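Nitrilotriacetate monooxygenase (Burkholderia pseudomallei, PDB 3SDO) probably acts as an FMN-dependent monooxygenase of the NtaA/SnaA/DszA family, using molecular oxygen to oxidise an organic substrate. Local coordinates at residues A[379-383]-A[415-421]; A[10-15]-A[392-397]; A[53-57]-A[431-435]. All coordinates share one frame; numbering follows the deposited sequence.

Contact 1: A[379-383]-A[415-421]; sequences ASEMI and VLSARGY
Helix 375-387 meets the end of helix 401-418, their backbones nearest at A379 and L416, whose CA atoms are 6.1 Å apart. The methyl of A379 is small enough to allow this: its CB meets CG1 of V415 at 3.6 Å and also touches CD2 of L416. One turn on, I383 is the wedge of the contact. Its CG1 sits over the centre of the Y421 ring, 3.6 Å from the centroid and 13° off the ring normal, a CH-pi contact, while CG2 reaches CZ of the same ring. CD1 lies over one face of the R419 guanidinium, 3.5 Å from NE, so a single branched chain serves two flat groups. R419, bent at chi3 (70°), folds back so that NH1 and NH2 both point at S380 OG, at 3.0 and 2.8 Å. That oxygen lies almost exactly in the guanidinium plane and is also hydrogen-bonded to the carbonyl O of E376, whose carboxylate forms a salt bridge with NH1. The Y421 hydroxyl is held by D387, S4 and T6. G420, with positive phi, ends helix 401-418 in a Schellman motif and turns the chain so that Y421 faces I383. The arrangement is that of two neighbouring outer helices in the TIM barrel of a luciferase-like monooxygenase.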
# COMPACT_ATOMS: atom_id res chain seq x y z
N ALA A 379 23.97 6.04 -25.02
CA ALA A 379 24.20 4.60 -24.86
C ALA A 379 25.67 4.28 -24.59
O ALA A 379 25.98 3.45 -23.73
CB ALA A 379 23.69 3.81 -26.09
N SER A 380 26.57 4.95 -25.31
CA SER A 380 28.00 4.78 -25.13
C SER A 380 28.44 5.09 -23.68
O SER A 380 29.28 4.39 -23.14
CB SER A 380 28.81 5.62 -26.12
OG SER A 380 28.75 5.08 -27.44
N GLU A 381 27.85 6.12 -23.08
CA GLU A 381 28.19 6.50 -21.69
C GLU A 381 27.66 5.47 -20.70
O GLU A 381 28.35 5.10 -19.75
CB GLU A 381 27.63 7.90 -21.39
CG GLU A 381 27.93 8.41 -20.00
CD GLU A 381 29.40 8.74 -19.75
OE1 GLU A 381 30.24 8.62 -20.67
OE2 GLU A 381 29.71 9.13 -18.60
N MET A 382 26.44 4.98 -20.92
CA MET A 382 25.91 3.89 -20.09
C MET A 382 26.78 2.66 -20.19
O MET A 382 27.06 2.01 -19.17
CB MET A 382 24.46 3.52 -20.48
CG MET A 382 23.47 4.65 -20.20
SD MET A 382 21.78 4.30 -20.79
CE MET A 382 21.11 5.95 -20.56
N ILE A 383 27.20 2.32 -21.41
CA ILE A 383 28.09 1.19 -21.64
C ILE A 383 29.40 1.41 -20.91
O ILE A 383 29.93 0.50 -20.29
CB ILE A 383 28.33 0.94 -23.13
CG1 ILE A 383 27.08 0.30 -23.76
CG2 ILE A 383 29.65 0.11 -23.36
CD1 ILE A 383 26.98 0.39 -25.31
N VAL A 415 19.19 1.05 -29.41
CA VAL A 415 20.63 1.21 -29.63
C VAL A 415 21.42 0.28 -28.71
O VAL A 415 22.32 -0.43 -29.15
CB VAL A 415 21.10 2.67 -29.40
CG1 VAL A 415 22.65 2.77 -29.43
CG2 VAL A 415 20.44 3.60 -30.43
N LEU A 416 21.06 0.23 -27.44
CA LEU A 416 21.73 -0.70 -26.53
C LEU A 416 21.57 -2.16 -26.97
O LEU A 416 22.54 -2.93 -26.94
CB LEU A 416 21.27 -0.52 -25.09
CG LEU A 416 21.73 0.71 -24.32
CD1 LEU A 416 21.00 0.78 -22.97
CD2 LEU A 416 23.24 0.68 -24.13
N SER A 417 20.35 -2.52 -27.38
CA SER A 417 20.08 -3.87 -27.87
C SER A 417 20.95 -4.20 -29.10
O SER A 417 21.55 -5.26 -29.18
CB SER A 417 18.58 -4.08 -28.22
OG SER A 417 17.74 -3.94 -27.09
N ALA A 418 21.02 -3.26 -30.04
CA ALA A 418 21.83 -3.46 -31.24
C ALA A 418 23.32 -3.68 -30.93
O ALA A 418 24.00 -4.39 -31.68
CB ALA A 418 21.65 -2.28 -32.20
N ARG A 419 23.80 -3.11 -29.82
CA ARG A 419 25.19 -3.24 -29.41
C ARG A 419 25.45 -4.38 -28.42
O ARG A 419 26.59 -4.55 -27.96
CB ARG A 419 25.69 -1.90 -28.83
CG ARG A 419 25.55 -0.78 -29.84
CD ARG A 419 25.67 0.64 -29.24
NE ARG A 419 27.01 0.94 -28.79
CZ ARG A 419 27.43 2.15 -28.42
NH1 ARG A 419 26.63 3.23 -28.50
NH2 ARG A 419 28.68 2.29 -28.00
N GLY A 420 24.42 -5.18 -28.12
CA GLY A 420 24.58 -6.36 -27.24
C GLY A 420 24.57 -6.06 -25.76
O GLY A 420 25.02 -6.88 -24.92
N TYR A 421 24.03 -4.90 -25.41
CA TYR A 421 23.98 -4.45 -24.03
C TYR A 421 22.54 -4.33 -23.45
O TYR A 421 22.36 -3.72 -22.40
CB TYR A 421 24.73 -3.12 -23.91
CG TYR A 421 26.24 -3.24 -23.81
CD1 TYR A 421 26.86 -3.37 -22.59
CD2 TYR A 421 27.04 -3.16 -24.94
CE1 TYR A 421 28.25 -3.46 -22.49
CE2 TYR A 421 28.43 -3.23 -24.85
CZ TYR A 421 29.02 -3.38 -23.61
OH TYR A 421 30.39 -3.46 -23.48

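Contact 2: A[10-15]-A[392-397]; sequences IHFGVL and DGFMLG
Four backbone hydrogen bonds join H11-L15 to G393-L396 as parallel neighbours, the seam where the first strand of the TIM barrel meets the last. The bond from L396 N to G13 O is nearly straight, 2.8 Å with 173° at the hydrogen, and G13 N to F394 O is comparable at 3.0 Å. F394 N to H11 O and L15 N to L396 O complete the set. H11 O also lies only 2.9 Å from CA of G393, which leaves no room for a side chain there and suits glycine. The two strands turn F12, V14, F394 and L396 toward the outer helices, and H11 and M395 to the other side. F12 and F394 run side by side in the same direction, CE1 to CD2 at 3.8 Å, their planes at 32°. CG2 of I10 touches the same F394 CD2 that F12 CE1 meets, and F12 CD1 rests on L396 CD1. Beyond them F394 reaches M382 and W385, and F12 meets F408 edge-to-face. At the C-terminal end one water donates to both L15 O, at 2.7 Å, and L396 O, at 3.1 Å.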
# COMPACT_ATOMS: atom_id res chain seq x y z
N ILE A 10 22.27 -4.88 -19.69
CA ILE A 10 22.21 -3.85 -18.67
C ILE A 10 20.80 -3.84 -18.08
O ILE A 10 19.82 -3.66 -18.81
CB ILE A 10 22.58 -2.48 -19.25
CG1 ILE A 10 24.02 -2.53 -19.78
CG2 ILE A 10 22.37 -1.36 -18.19
CD1 ILE A 10 24.46 -1.27 -20.52
N HIS A 11 20.69 -4.11 -16.77
CA HIS A 11 19.38 -4.08 -16.11
C HIS A 11 18.89 -2.63 -15.95
O HIS A 11 19.69 -1.74 -15.68
CB HIS A 11 19.45 -4.74 -14.72
CG HIS A 11 19.95 -6.15 -14.72
ND1 HIS A 11 19.14 -7.23 -14.98
CD2 HIS A 11 21.18 -6.66 -14.45
CE1 HIS A 11 19.86 -8.34 -14.91
NE2 HIS A 11 21.10 -8.02 -14.58
N PHE A 12 17.58 -2.42 -16.05
CA PHE A 12 17.00 -1.11 -15.76
C PHE A 12 15.82 -1.20 -14.83
O PHE A 12 14.99 -2.13 -14.92
CB PHE A 12 16.52 -0.44 -17.04
CG PHE A 12 17.65 0.01 -17.92
CD1 PHE A 12 18.20 1.25 -17.77
CD2 PHE A 12 18.16 -0.84 -18.89
CE1 PHE A 12 19.27 1.66 -18.57
CE2 PHE A 12 19.18 -0.44 -19.70
CZ PHE A 12 19.75 0.82 -19.53
N GLY A 13 15.73 -0.20 -13.97
CA GLY A 13 14.51 0.08 -13.21
C GLY A 13 14.05 1.47 -13.56
O GLY A 13 14.84 2.29 -14.02
N VAL A 14 12.78 1.77 -13.32
CA VAL A 14 12.28 3.14 -13.51
C VAL A 14 11.62 3.66 -12.25
O VAL A 14 10.69 3.04 -11.69
CB VAL A 14 11.35 3.26 -14.77
CG1 VAL A 14 10.14 2.35 -14.66
CG2 VAL A 14 10.94 4.67 -15.00
N LEU A 15 12.16 4.77 -11.76
CA LEU A 15 11.57 5.55 -10.69
C LEU A 15 10.37 6.28 -11.27
O LEU A 15 10.53 7.15 -12.14
CB LEU A 15 12.56 6.58 -10.14
CG LEU A 15 11.94 7.69 -9.25
CD1 LEU A 15 11.38 7.06 -7.98
CD2 LEU A 15 12.92 8.85 -8.91
N ASP A 392 25.85 -2.13 -12.57
CA ASP A 392 25.35 -3.40 -13.11
C ASP A 392 24.06 -3.15 -13.90
O ASP A 392 23.50 -4.05 -14.55
CB ASP A 392 25.02 -4.39 -11.99
CG ASP A 392 26.25 -4.79 -11.19
OD1 ASP A 392 27.29 -5.00 -11.82
OD2 ASP A 392 26.16 -4.89 -9.93
N GLY A 393 23.56 -1.94 -13.77
CA GLY A 393 22.28 -1.52 -14.32
C GLY A 393 22.05 -0.10 -13.86
O GLY A 393 22.92 0.48 -13.20
N PHE A 394 20.90 0.47 -14.23
CA PHE A 394 20.60 1.85 -13.87
C PHE A 394 19.18 2.03 -13.34
O PHE A 394 18.25 1.38 -13.80
CB PHE A 394 20.78 2.77 -15.07
CG PHE A 394 22.16 2.78 -15.61
CD1 PHE A 394 23.12 3.59 -15.04
CD2 PHE A 394 22.52 1.96 -16.68
CE1 PHE A 394 24.44 3.59 -15.53
CE2 PHE A 394 23.81 1.95 -17.15
CZ PHE A 394 24.77 2.78 -16.58
N MET A 395 19.04 2.93 -12.39
CA MET A 395 17.73 3.41 -11.95
C MET A 395 17.40 4.68 -12.73
O MET A 395 18.03 5.72 -12.52
CB MET A 395 17.78 3.71 -10.45
CG MET A 395 16.45 4.05 -9.80
SD MET A 395 15.42 2.60 -9.43
CE MET A 395 16.34 1.80 -8.07
N LEU A 396 16.41 4.62 -13.61
CA LEU A 396 16.03 5.76 -14.43
C LEU A 396 15.17 6.71 -13.62
O LEU A 396 14.09 6.33 -13.17
CB LEU A 396 15.29 5.31 -15.68
CG LEU A 396 16.08 4.34 -16.55
CD1 LEU A 396 15.13 3.53 -17.43
CD2 LEU A 396 17.11 5.12 -17.38
N GLY A 397 15.68 7.92 -13.42
CA GLY A 397 14.96 8.99 -12.74
C GLY A 397 14.80 10.13 -13.72
O GLY A 397 15.57 11.08 -13.69
O HOH W 1 11.85 8.12 -14.28

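Contact 3: A[53-57]-A[431-435]; sequences GIAFA and LRDHL
Two rings, one from each segment, take part: F56 and H434. Neither receives its neighbour squarely on a face or at an edge. L435 CD2 and L431 CD1 both come to the F56 ring obliquely, the former 4.3 Å from CD1 of the ring, and the ring of F217 meets it with planes at about 60°. The imidazole of H434 is approached just as obliquely by the carbonyl of A55, whose O is 3.5 Å from CD2, a contact with a ring carbon. Its NE2 has a firm partner elsewhere, the carbonyl of K92, which ties helix 431-435 to the loop before strand 94-100 and fixes the rotation of the ring.

The remaining contacts are mostly apolar. L431, with CG anti to the backbone N (chi1 -175°), extends CD1 to 4.0 Å from CB of F56 and 3.8 Å from A55 O. A55 is the meeting point: its CB touches CD2 of L435 at 4.0 Å and CB of H434 at 4.1 Å, and a methyl suits a place where the helix lies so near that the CA atoms of A55 and H434 are 6.0 Å apart. The two leucines stand one helical turn apart, so both reach the same side. No hydrogen bond crosses between the segments, and dispersion and shape must do the work. L431 also rests on V96 and V215, and F56 on M395. The short helix thus packs by the start of strand 56-59, at the N-terminal end of the TIM barrel, probably away from the FMN site, which in this fold lies at the C-terminal strand ends.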
# COMPACT_ATOMS: atom_id res chain seq x y z
N GLY A 53 10.80 -3.88 -21.73
CA GLY A 53 11.70 -4.79 -21.03
C GLY A 53 12.42 -4.23 -19.82
O GLY A 53 13.38 -4.83 -19.33
N ILE A 54 11.96 -3.10 -19.31
CA ILE A 54 12.48 -2.57 -18.06
C ILE A 54 12.09 -3.52 -16.92
O ILE A 54 10.97 -3.99 -16.83
CB ILE A 54 12.03 -1.09 -17.84
CG1 ILE A 54 12.71 -0.20 -18.87
CG2 ILE A 54 12.37 -0.59 -16.44
CD1 ILE A 54 12.29 1.28 -18.84
N ALA A 55 13.04 -3.83 -16.06
CA ALA A 55 12.88 -4.94 -15.08
C ALA A 55 11.93 -4.61 -13.91
O ALA A 55 11.26 -5.50 -13.39
CB ALA A 55 14.23 -5.31 -14.50
N PHE A 56 11.94 -3.37 -13.44
CA PHE A 56 11.09 -3.01 -12.29
C PHE A 56 10.67 -1.55 -12.33
O PHE A 56 11.36 -0.71 -12.91
CB PHE A 56 11.75 -3.39 -10.94
CG PHE A 56 13.03 -2.70 -10.67
CD1 PHE A 56 14.20 -3.18 -11.20
CD2 PHE A 56 13.07 -1.52 -9.90
CE1 PHE A 56 15.41 -2.52 -10.96
CE2 PHE A 56 14.26 -0.87 -9.68
CZ PHE A 56 15.43 -1.36 -10.21
N ALA A 57 9.50 -1.28 -11.75
CA ALA A 57 9.05 0.07 -11.41
C ALA A 57 9.34 0.28 -9.93
O ALA A 57 9.10 -0.63 -9.12
CB ALA A 57 7.53 0.23 -11.71
N LEU A 431 10.72 -11.07 -10.18
CA LEU A 431 11.72 -10.02 -10.09
C LEU A 431 13.15 -10.59 -9.95
O LEU A 431 14.04 -10.17 -10.68
CB LEU A 431 11.42 -9.05 -8.95
CG LEU A 431 12.37 -7.84 -8.88
CD1 LEU A 431 12.58 -7.21 -10.28
CD2 LEU A 431 11.83 -6.78 -7.85
N ARG A 432 13.35 -11.55 -9.07
CA ARG A 432 14.65 -12.28 -9.00
C ARG A 432 15.09 -12.79 -10.39
O ARG A 432 16.22 -12.55 -10.82
CB ARG A 432 14.60 -13.40 -7.96
CG ARG A 432 14.55 -12.85 -6.52
CD ARG A 432 14.64 -13.94 -5.44
NE ARG A 432 14.32 -13.32 -4.17
CZ ARG A 432 15.19 -12.65 -3.42
NH1 ARG A 432 16.46 -12.59 -3.75
NH2 ARG A 432 14.77 -12.05 -2.32
N ASP A 433 14.19 -13.47 -11.10
CA ASP A 433 14.48 -13.95 -12.47
C ASP A 433 14.98 -12.84 -13.40
O ASP A 433 15.97 -13.03 -14.15
CB ASP A 433 13.24 -14.54 -13.13
CG ASP A 433 12.78 -15.85 -12.53
OD1 ASP A 433 13.56 -16.58 -11.86
OD2 ASP A 433 11.59 -16.17 -12.79
N HIS A 434 14.29 -11.70 -13.40
CA HIS A 434 14.67 -10.58 -14.26
C HIS A 434 16.07 -10.11 -13.94
O HIS A 434 16.84 -9.76 -14.83
CB HIS A 434 13.76 -9.35 -14.08
CG HIS A 434 12.33 -9.58 -14.40
ND1 HIS A 434 11.90 -10.61 -15.22
CD2 HIS A 434 11.21 -8.91 -14.02
CE1 HIS A 434 10.58 -10.58 -15.29
NE2 HIS A 434 10.14 -9.55 -14.59
N LEU A 435 16.37 -10.02 -12.64
CA LEU A 435 17.64 -9.47 -12.18
C LEU A 435 18.75 -10.52 -12.15
O LEU A 435 19.89 -10.18 -11.84
CB LEU A 435 17.50 -8.82 -10.78
CG LEU A 435 16.49 -7.67 -10.67
CD1 LEU A 435 16.44 -7.10 -9.24
CD2 LEU A 435 16.78 -6.56 -11.72

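Along the chain the segments come in the order 10-15, 53-57, 379-383, 392-397, 415-421 and 431-435; contacts 2 and 3 join the beginning of the chain to its end, whereas contact 1 joins two helices only 32 residues apart. Contact 2 lies in the middle: its centre is 14 Å from that of contact 1 and 10 Å from that of contact 3, whereas contacts 1 and 3 are 18 Å apart and do not touch. Helices 375-387 and 401-418 of contact 1 flank strand 393-396 in sequence and pack on its outer side. Contact 3 joins the same sheet through strand 56-59, neighbour of 11-15. Contact 2 closes the barrel, and contact 3 probably covers its N-terminal end.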